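Local coordinates for IPT/TIG domain-containing protein BACOVA_02650 (PDB 5E7H) that binds polysaccharide at the bacterial cell surface, probably capturing xyloglucan before it is imported into the periplasm for degradation, at residues A[164-169]-A[208-213]; A[175-180]-A[192-197]; A[28-33]-A[69-74]. All coordinates share one frame; numbering follows the deposited sequence.

Interaction 1 of 3, residues A[164-169]-A[208-213]; sequences FECFVK and MQCSVS. With FMT (formic acid), chain C; FMT (formic acid), chain D.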
loop_
_atom_site.group_PDB
_atom_site.type_symbol
_atom_site.label_atom_id
_atom_site.label_comp_id
_atom_site.label_asym_id
_atom_site.label_seq_id
_atom_site.Cartn_x
_atom_site.Cartn_y
_atom_site.Cartn_z
ATOM N N PHE A 164 0.771 0.618 -2.441
ATOM C CA PHE A 164 -0.528 -0.048 -2.355
ATOM C C PHE A 164 -0.472 -0.977 -1.173
ATOM O O PHE A 164 0.612 -1.324 -0.720
ATOM C CB PHE A 164 -0.890 -0.823 -3.638
ATOM C CG PHE A 164 0.175 -1.766 -4.137
ATOM C CD1 PHE A 164 1.185 -1.326 -4.996
ATOM C CD2 PHE A 164 0.153 -3.111 -3.787
ATOM C CE1 PHE A 164 2.164 -2.206 -5.469
ATOM C CE2 PHE A 164 1.118 -3.985 -4.270
ATOM C CZ PHE A 164 2.119 -3.534 -5.089
ATOM N N GLU A 165 -1.632 -1.382 -0.705
ATOM C CA GLU A 165 -1.706 -2.375 0.357
ATOM C C GLU A 165 -1.879 -3.721 -0.295
ATOM O O GLU A 165 -2.574 -3.851 -1.308
ATOM C CB GLU A 165 -2.857 -2.076 1.296
ATOM C CG GLU A 165 -2.454 -1.964 2.754
ATOM C CD GLU A 165 -1.487 -0.823 3.045
ATOM O OE1 GLU A 165 -0.896 -0.831 4.139
ATOM O OE2 GLU A 165 -1.350 0.094 2.217
ATOM N N CYS A 166 -1.264 -4.733 0.301
ATOM C CA CYS A 166 -1.289 -6.088 -0.242
ATOM C C CYS A 166 -1.404 -7.101 0.890
ATOM O O CYS A 166 -0.781 -6.934 1.942
ATOM C CB CYS A 166 -0.040 -6.327 -1.045
ATOM S SG CYS A 166 0.010 -7.906 -1.927
ATOM N N PHE A 167 -2.212 -8.135 0.683
ATOM C CA PHE A 167 -2.316 -9.252 1.611
ATOM C C PHE A 167 -1.979 -10.525 0.863
ATOM O O PHE A 167 -2.631 -10.838 -0.124
ATOM C CB PHE A 167 -3.731 -9.332 2.206
ATOM C CG PHE A 167 -3.939 -10.487 3.174
ATOM C CD1 PHE A 167 -4.017 -11.802 2.718
ATOM C CD2 PHE A 167 -4.119 -10.245 4.525
ATOM C CE1 PHE A 167 -4.217 -12.864 3.617
ATOM C CE2 PHE A 167 -4.341 -11.308 5.418
ATOM C CZ PHE A 167 -4.388 -12.603 4.947
ATOM N N VAL A 168 -0.961 -11.235 1.335
ATOM C CA VAL A 168 -0.574 -12.527 0.765
ATOM C C VAL A 168 -0.876 -13.624 1.792
ATOM O O VAL A 168 -0.370 -13.578 2.925
ATOM C CB VAL A 168 0.917 -12.554 0.394
ATOM C CG1 VAL A 168 1.344 -13.970 -0.071
ATOM C CG2 VAL A 168 1.237 -11.481 -0.657
ATOM N N LYS A 169 -1.700 -14.608 1.435
ATOM C CA LYS A 169 -2.062 -15.664 2.385
ATOM C C LYS A 169 -0.863 -16.530 2.762
ATOM O O LYS A 169 -0.648 -16.824 3.962
ATOM C CB LYS A 169 -3.177 -16.549 1.814
ATOM C CG LYS A 169 -3.668 -17.658 2.760
ATOM C CD LYS A 169 -4.505 -17.071 3.869
ATOM C CE LYS A 169 -4.957 -18.136 4.861
ATOM N NZ LYS A 169 -5.953 -19.045 4.250
ATOM N N MET A 208 0.288 -5.678 4.232
ATOM C CA MET A 208 1.527 -4.910 4.199
ATOM C C MET A 208 1.399 -3.788 3.190
ATOM O O MET A 208 0.580 -3.863 2.249
ATOM C CB MET A 208 2.721 -5.796 3.839
ATOM C CG MET A 208 2.540 -6.569 2.579
ATOM S SD MET A 208 4.027 -7.521 2.156
ATOM C CE MET A 208 3.384 -8.501 0.803
ATOM N N GLN A 209 2.196 -2.748 3.394
ATOM C CA GLN A 209 2.364 -1.736 2.377
ATOM C C GLN A 209 3.485 -2.162 1.446
ATOM O O GLN A 209 4.580 -2.500 1.894
ATOM C CB GLN A 209 2.684 -0.387 2.995
ATOM C CG GLN A 209 3.001 0.679 1.952
ATOM C CD GLN A 209 3.284 2.025 2.609
ATOM O OE1 GLN A 209 2.401 2.873 2.746
ATOM N NE2 GLN A 209 4.500 2.188 3.071
ATOM N N CYS A 210 3.208 -2.127 0.149
ATOM C CA CYS A 210 4.202 -2.337 -0.889
ATOM C C CYS A 210 4.472 -1.008 -1.579
ATOM O O CYS A 210 3.555 -0.204 -1.744
ATOM C CB CYS A 210 3.719 -3.343 -1.927
ATOM S SG CYS A 210 3.335 -4.973 -1.252
ATOM N N SER A 211 5.705 -0.804 -2.007
ATOM C CA SER A 211 6.132 0.441 -2.621
ATOM C C SER A 211 7.119 0.136 -3.737
ATOM O O SER A 211 8.048 -0.649 -3.533
ATOM C CB SER A 211 6.794 1.357 -1.576
ATOM O OG SER A 211 7.037 2.636 -2.103
ATOM N N VAL A 212 6.915 0.738 -4.905
ATOM C CA VAL A 212 7.934 0.703 -5.966
ATOM C C VAL A 212 8.169 2.106 -6.529
ATOM O O VAL A 212 7.266 2.941 -6.512
ATOM C CB VAL A 212 7.544 -0.253 -7.121
ATOM C CG1 VAL A 212 7.420 -1.685 -6.607
ATOM C CG2 VAL A 212 6.256 0.179 -7.799
ATOM N N SER A 213 9.377 2.380 -7.023
ATOM C CA SER A 213 9.591 3.640 -7.727
ATOM C C SER A 213 8.596 3.742 -8.882
ATOM O O SER A 213 8.363 2.778 -9.618
ATOM C CB SER A 213 11.015 3.744 -8.266
ATOM O OG SER A 213 11.941 3.875 -7.207
HETATM C C FMT C . -9.375 -18.508 5.533
HETATM O O1 FMT C . -8.968 -18.709 6.705
HETATM O O2 FMT C . -8.890 -17.552 4.875
HETATM C C FMT D . -6.368 -21.658 7.275
HETATM O O1 FMT D . -7.202 -20.824 6.832
HETATM O O2 FMT D . -5.727 -22.390 6.472
#
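Cys-210 lays its CB over one face of the Phe-164 ring where strand 207-213 pairs antiparallel with strand 160-168 in a beta-sheet of the xyloglucan-binding domain. Four backbone hydrogen bonds hold the strands, two between Phe-164 and Cys-210 and two between Cys-166 and Met-208; the straightest runs from Cys-210 N to Phe-164 O (2.9 Å, 170° at the hydrogen).

On the face that carries Phe-164, Cys-166, Met-208 and Cys-210, the Phe-164 side chain leaves its CB with CG between the backbone N and the carbonyl carbon (chi1 51°), which puts CG on the side of Cys-210. CD1 stays 4.2 Å from Cys-210 O. CD2 and CE1 flank Cys-210 CB at longer range, while CE2 and then CZ close on this methylene, with CZ to Cys-210 CB at 3.5 Å. This is a CH-pi contact, CB lying 23° off the ring normal and displaced toward the rim. The same cysteine sends SG past the ring obliquely, 4.6 Å from the centroid, and onto Cys-166 CB at 3.6 Å. Next along, the extended Met-208 chain brings CE to Val-168 CG2 (4.0 Å). Tyr-192, Pro-194 and Phe-252 pack on this layer.

Glu-165 and Gln-209 form the non-hydrogen-bonded pair on the other face. Both side chains reach the same guanidinium: Arg-256 NH2 forms a salt bridge with Glu-165 OE2 and donates a hydrogen bond to Gln-209 OE1. Ser-10 OG of the IPT/TIG domain bonds Glu-165 OE1, and Ser-197 OG accepts from Gln-209 NE2.

The two faces thus differ in chemistry: one is bound by sulfur, methylene and aromatic packing, while the other buries a carboxylate whose negative charge is probably stabilised by Arg-256.

Interaction 2 of 3, residues A[175-180]-A[192-197]; sequences PVFQIA and YVPVSS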
loop_
_atom_site.group_PDB
_atom_site.type_symbol
_atom_site.label_atom_id
_atom_site.label_comp_id
_atom_site.label_asym_id
_atom_site.label_seq_id
_atom_site.Cartn_x
_atom_site.Cartn_y
_atom_site.Cartn_z
ATOM N N PRO A 175 4.594 -17.900 -9.349
ATOM C CA PRO A 175 3.749 -16.792 -9.803
ATOM C C PRO A 175 4.378 -15.422 -9.574
ATOM O O PRO A 175 5.097 -15.223 -8.587
ATOM C CB PRO A 175 2.473 -16.981 -8.985
ATOM C CG PRO A 175 2.426 -18.461 -8.751
ATOM C CD PRO A 175 3.845 -18.855 -8.518
ATOM N N VAL A 176 4.127 -14.515 -10.509
ATOM C CA VAL A 176 4.595 -13.125 -10.415
ATOM C C VAL A 176 3.539 -12.171 -10.937
ATOM O O VAL A 176 2.609 -12.583 -11.629
ATOM C CB VAL A 176 5.894 -12.889 -11.219
ATOM C CG1 VAL A 176 7.037 -13.718 -10.678
ATOM C CG2 VAL A 176 5.667 -13.158 -12.722
ATOM N N PHE A 177 3.720 -10.888 -10.631
ATOM C CA PHE A 177 2.803 -9.844 -11.047
ATOM C C PHE A 177 3.460 -8.848 -11.982
ATOM O O PHE A 177 4.655 -8.552 -11.872
ATOM C CB PHE A 177 2.242 -9.101 -9.831
ATOM C CG PHE A 177 1.356 -9.950 -8.976
ATOM C CD1 PHE A 177 -0.010 -10.028 -9.226
ATOM C CD2 PHE A 177 1.882 -10.721 -7.953
ATOM C CE1 PHE A 177 -0.836 -10.843 -8.462
ATOM C CE2 PHE A 177 1.051 -11.531 -7.177
ATOM C CZ PHE A 177 -0.305 -11.594 -7.442
ATOM N N GLN A 178 2.651 -8.360 -12.911
ATOM C CA GLN A 178 2.987 -7.222 -13.766
ATOM C C GLN A 178 2.087 -6.064 -13.375
ATOM O O GLN A 178 0.885 -6.241 -13.206
ATOM C CB GLN A 178 2.800 -7.579 -15.250
ATOM C CG GLN A 178 2.984 -6.393 -16.195
ATOM C CD GLN A 178 2.639 -6.692 -17.615
ATOM O OE1 GLN A 178 2.060 -7.728 -17.956
ATOM N NE2 GLN A 178 2.998 -5.763 -18.471
ATOM N N ILE A 179 2.661 -4.870 -13.230
ATOM C CA ILE A 179 1.873 -3.646 -13.058
ATOM C C ILE A 179 2.217 -2.715 -14.228
ATOM O O ILE A 179 3.398 -2.404 -14.468
ATOM C CB ILE A 179 2.150 -2.949 -11.720
ATOM C CG1 ILE A 179 1.825 -3.900 -10.555
ATOM C CG2 ILE A 179 1.320 -1.671 -11.626
ATOM C CD1 ILE A 179 2.130 -3.326 -9.144
ATOM N N ALA A 180 1.192 -2.306 -14.969
ATOM C CA ALA A 180 1.363 -1.468 -16.157
ATOM C C ALA A 180 0.442 -0.266 -16.039
ATOM O O ALA A 180 -0.625 -0.356 -15.433
ATOM C CB ALA A 180 1.057 -2.240 -17.411
ATOM N N TYR A 192 7.202 -9.187 -10.572
ATOM C CA TYR A 192 7.142 -8.651 -9.214
ATOM C C TYR A 192 6.489 -9.611 -8.236
ATOM O O TYR A 192 5.406 -10.132 -8.491
ATOM C CB TYR A 192 6.383 -7.319 -9.198
ATOM C CG TYR A 192 6.325 -6.671 -7.829
ATOM C CD1 TYR A 192 7.462 -6.124 -7.266
ATOM C CD2 TYR A 192 5.146 -6.631 -7.090
ATOM C CE1 TYR A 192 7.430 -5.543 -6.005
ATOM C CE2 TYR A 192 5.114 -6.044 -5.825
ATOM C CZ TYR A 192 6.263 -5.520 -5.301
ATOM O OH TYR A 192 6.266 -4.954 -4.035
ATOM N N VAL A 193 7.166 -9.825 -7.111
ATOM C CA VAL A 193 6.598 -10.532 -5.979
ATOM C C VAL A 193 6.419 -9.516 -4.837
ATOM O O VAL A 193 7.396 -8.877 -4.456
ATOM C CB VAL A 193 7.499 -11.692 -5.519
ATOM C CG1 VAL A 193 6.892 -12.423 -4.334
ATOM C CG2 VAL A 193 7.753 -12.667 -6.698
ATOM N N PRO A 194 5.190 -9.363 -4.324
ATOM C CA PRO A 194 4.952 -8.380 -3.247
ATOM C C PRO A 194 5.882 -8.541 -2.059
ATOM O O PRO A 194 6.024 -9.655 -1.544
ATOM C CB PRO A 194 3.515 -8.652 -2.848
ATOM C CG PRO A 194 2.872 -9.143 -4.121
ATOM C CD PRO A 194 3.930 -9.996 -4.758
ATOM N N VAL A 195 6.537 -7.444 -1.674
ATOM C CA VAL A 195 7.381 -7.406 -0.481
ATOM C C VAL A 195 7.045 -6.145 0.301
ATOM O O VAL A 195 6.682 -5.123 -0.251
ATOM C CB VAL A 195 8.888 -7.432 -0.797
ATOM C CG1 VAL A 195 9.304 -8.796 -1.349
ATOM C CG2 VAL A 195 9.272 -6.322 -1.758
ATOM N N SER A 196 7.213 -6.233 1.606
ATOM C CA SER A 196 6.872 -5.125 2.485
ATOM C C SER A 196 7.864 -3.972 2.402
ATOM O O SER A 196 9.083 -4.185 2.451
ATOM C CB SER A 196 6.807 -5.636 3.925
ATOM O OG SER A 196 6.793 -4.547 4.830
ATOM N N SER A 197 7.343 -2.751 2.317
ATOM C CA SER A 197 8.192 -1.564 2.357
ATOM C C SER A 197 8.818 -1.380 3.738
ATOM O O SER A 197 9.827 -0.686 3.892
ATOM C CB SER A 197 7.392 -0.332 1.980
ATOM O OG SER A 197 6.327 -0.095 2.881
#
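Phe-177 and Tyr-192 make an antiparallel hydrogen-bonded pair at the margin of a five-stranded antiparallel sheet of the xyloglucan-binding domain, where strand 189-192 is the outermost strand and strand 176-181 its neighbour. Two backbone bonds define the pair. Phe-177 N donates to Tyr-192 O at 2.8 Å, in the carbonyl plane and on a lone pair, and Tyr-192 N returns a bond to Phe-177 O at 2.9 Å.

Side chains close around this pair. Phe-177 has CG anti to its carbonyl carbon and beside its backbone N (chi1 -67°), and the ring carries CD2 to 3.6 Å from Tyr-192 O, which lies at the ring edge near its plane. That carbonyl oxygen therefore meets both the amide and the aromatic edge of one residue. CD2 also touches Pro-194 CD at 3.9 Å, the two side chains crossing at about a right angle. Val-176 CG1 and Val-193 CG2 meet more loosely, 4.2 Å apart and again nearly perpendicular.

Further out, the Phe-177 ring meets Phe-252 edge-to-face and rests on Ala-238 of strand 233-240, the neighbour of strand 176-181 on its other side. Pro-194 packs against Met-208 and Cys-166, which places the chain leaving strand 189-192 against the other sheet of the domain. The Tyr-192 side chain touches Phe-164, Cys-210 and Val-212 of that sheet, bridging the two. After Pro-194 the chain continues without regular structure. The tyrosine hydroxyl lies beside its own segment, where Val-195 N donates a weak hydrogen bond to Tyr-192 OH over 3.4 Å.

Interaction 3 of 3, residues A[28-33]-A[69-74]; sequences EVSRVN and SVTAIG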
loop_
_atom_site.group_PDB
_atom_site.type_symbol
_atom_site.label_atom_id
_atom_site.label_comp_id
_atom_site.label_asym_id
_atom_site.label_seq_id
_atom_site.Cartn_x
_atom_site.Cartn_y
_atom_site.Cartn_z
ATOM N N GLU A 28 7.851 6.044 28.123
ATOM C CA GLU A 28 6.614 6.469 28.775
ATOM C C GLU A 28 5.735 7.235 27.798
ATOM O O GLU A 28 5.404 8.397 28.019
ATOM C CB GLU A 28 6.909 7.321 30.017
ATOM C CG GLU A 28 7.299 6.505 31.224
ATOM C CD GLU A 28 6.158 5.654 31.750
ATOM O OE1 GLU A 28 5.185 6.216 32.292
ATOM O OE2 GLU A 28 6.237 4.416 31.620
ATOM N N VAL A 29 5.365 6.568 26.711
ATOM C CA VAL A 29 4.484 7.158 25.713
ATOM C C VAL A 29 3.157 7.495 26.371
ATOM O O VAL A 29 2.519 6.628 26.969
ATOM C CB VAL A 29 4.276 6.203 24.528
ATOM C CG1 VAL A 29 3.197 6.721 23.569
ATOM C CG2 VAL A 29 5.596 5.999 23.787
ATOM N N SER A 30 2.766 8.761 26.282
ATOM C CA SER A 30 1.574 9.246 26.967
ATOM C C SER A 30 0.469 9.608 25.988
ATOM O O SER A 30 -0.672 9.817 26.381
ATOM C CB SER A 30 1.920 10.454 27.842
ATOM O OG SER A 30 2.409 11.534 27.073
ATOM N N ARG A 31 0.800 9.670 24.703
ATOM C CA ARG A 31 -0.205 9.986 23.706
ATOM C C ARG A 31 0.262 9.587 22.323
ATOM O O ARG A 31 1.409 9.827 21.969
ATOM C CB ARG A 31 -0.525 11.476 23.715
ATOM C CG ARG A 31 -1.720 11.839 22.880
ATOM C CD ARG A 31 -1.914 13.334 22.828
ATOM N NE ARG A 31 -3.176 13.688 22.190
ATOM C CZ ARG A 31 -3.518 14.922 21.839
ATOM N NH1 ARG A 31 -2.688 15.936 22.057
ATOM N NH2 ARG A 31 -4.692 15.140 21.267
ATOM N N VAL A 32 -0.638 8.976 21.560
ATOM C CA VAL A 32 -0.445 8.799 20.123
ATOM C C VAL A 32 -1.689 9.339 19.422
ATOM O O VAL A 32 -2.777 8.768 19.538
ATOM C CB VAL A 32 -0.195 7.319 19.725
ATOM C CG1 VAL A 32 -0.133 7.155 18.206
ATOM C CG2 VAL A 32 1.101 6.822 20.353
ATOM N N ASN A 33 -1.522 10.458 18.718
ATOM C CA ASN A 33 -2.630 11.116 18.042
ATOM C C ASN A 33 -2.583 10.840 16.552
ATOM O O ASN A 33 -1.540 10.980 15.926
ATOM C CB ASN A 33 -2.612 12.622 18.284
ATOM C CG ASN A 33 -3.724 13.334 17.546
ATOM O OD1 ASN A 33 -3.530 13.797 16.436
ATOM N ND2 ASN A 33 -4.914 13.388 18.154
ATOM N N SER A 69 1.255 11.930 15.704
ATOM C CA SER A 69 2.055 12.587 16.749
ATOM C C SER A 69 2.228 11.649 17.935
ATOM O O SER A 69 1.246 11.122 18.455
ATOM C CB SER A 69 1.389 13.886 17.210
ATOM O OG SER A 69 1.314 14.813 16.141
ATOM N N VAL A 70 3.472 11.469 18.365
ATOM C CA VAL A 70 3.803 10.626 19.510
ATOM C C VAL A 70 4.370 11.492 20.625
ATOM O O VAL A 70 5.350 12.203 20.422
ATOM C CB VAL A 70 4.825 9.526 19.134
ATOM C CG1 VAL A 70 5.177 8.666 20.361
ATOM C CG2 VAL A 70 4.290 8.662 18.001
ATOM N N THR A 71 3.735 11.448 21.794
ATOM C CA THR A 71 4.255 12.150 22.964
ATOM C C THR A 71 4.911 11.148 23.900
ATOM O O THR A 71 4.306 10.143 24.266
ATOM C CB THR A 71 3.157 12.912 23.721
ATOM O OG1 THR A 71 2.549 13.873 22.853
ATOM C CG2 THR A 71 3.742 13.647 24.930
ATOM N N ALA A 72 6.159 11.425 24.260
ATOM C CA ALA A 72 6.911 10.602 25.195
ATOM C C ALA A 72 7.459 11.525 26.269
ATOM O O ALA A 72 7.224 12.729 26.226
ATOM C CB ALA A 72 8.034 9.849 24.493
ATOM N N ILE A 73 8.189 10.966 27.222
ATOM C CA ILE A 73 8.677 11.768 28.345
ATOM C C ILE A 73 9.582 12.907 27.863
ATOM O O ILE A 73 9.605 13.989 28.452
ATOM C CB ILE A 73 9.439 10.905 29.367
ATOM C CG1 ILE A 73 9.977 11.773 30.511
ATOM C CG2 ILE A 73 10.603 10.173 28.720
ATOM C CD1 ILE A 73 8.950 12.698 31.155
ATOM N N GLY A 74 10.306 12.659 26.777
ATOM C CA GLY A 74 11.227 13.634 26.228
ATOM C C GLY A 74 10.578 14.695 25.358
ATOM O O GLY A 74 11.239 15.656 24.956
HETATM O O HOH W 1 -1.225 14.292 14.916
#
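Ser-30 holds OG between its backbone N and carbonyl carbon (chi1 62°), while Thr-71 holds CG2 anti to its own N, and these two settings bring Ser-30 OG to 3.3 Å from Thr-71 CG2. The pair lies at a classic beta bulge in the IPT/TIG domain, where Ser-30 and Arg-31 both face Thr-71. Thr-71 O accepts from Ser-30 N, and Thr-71 N donates to Arg-31 O in a nearly straight bond (2.8 Å, 175°).

Beyond the bulge, strands 31-34 and 68-72 run on in antiparallel register. Val-32 and Val-70 form a non-hydrogen-bonded pair whose side chains face inward onto Ile-54 of strand 53-57 in the other sheet; Val-29 CG1 adds to this layer, 4.2 Å from Val-70 CG1. On the outer face Arg-31 extends away to a salt bridge with Asp-39, while Thr-71 OG1 is hydrogen-bonded to Thr-76 OG1.

Asn-33 and Ser-69 complete the pairing with two backbone bonds; Asn-33 ND2 also reaches Asp-39, and Asn-33 OD1 accepts from Gly-36 N. One water bridges their side chains: it donates to Asn-33 OD1 at 2.8 Å and lies 2.9 Å from Ser-69 OG.

In the fold
From the N terminus, interaction 3 comes first: strand 68-72 returns to pair with strand 31-34, closing a loop wholly within the IPT/TIG domain. The chain then enters the xyloglucan-binding domain, where interaction 1 joins strand 160-168 to strand 207-213. Interaction 2 is nested inside that loop, with 175-180 and 192-197 both lying between the two strands. Interactions 1 and 2 have centres about 8 Å apart and touch, with a probable hydrogen bond between Ser-197 N and Gln-209 O (2.8 Å), so the inner loop ties one sheet to the other. Interaction 3 stands in series, its centre about 28 Å from that of interaction 1 and 36 Å from that of interaction 2.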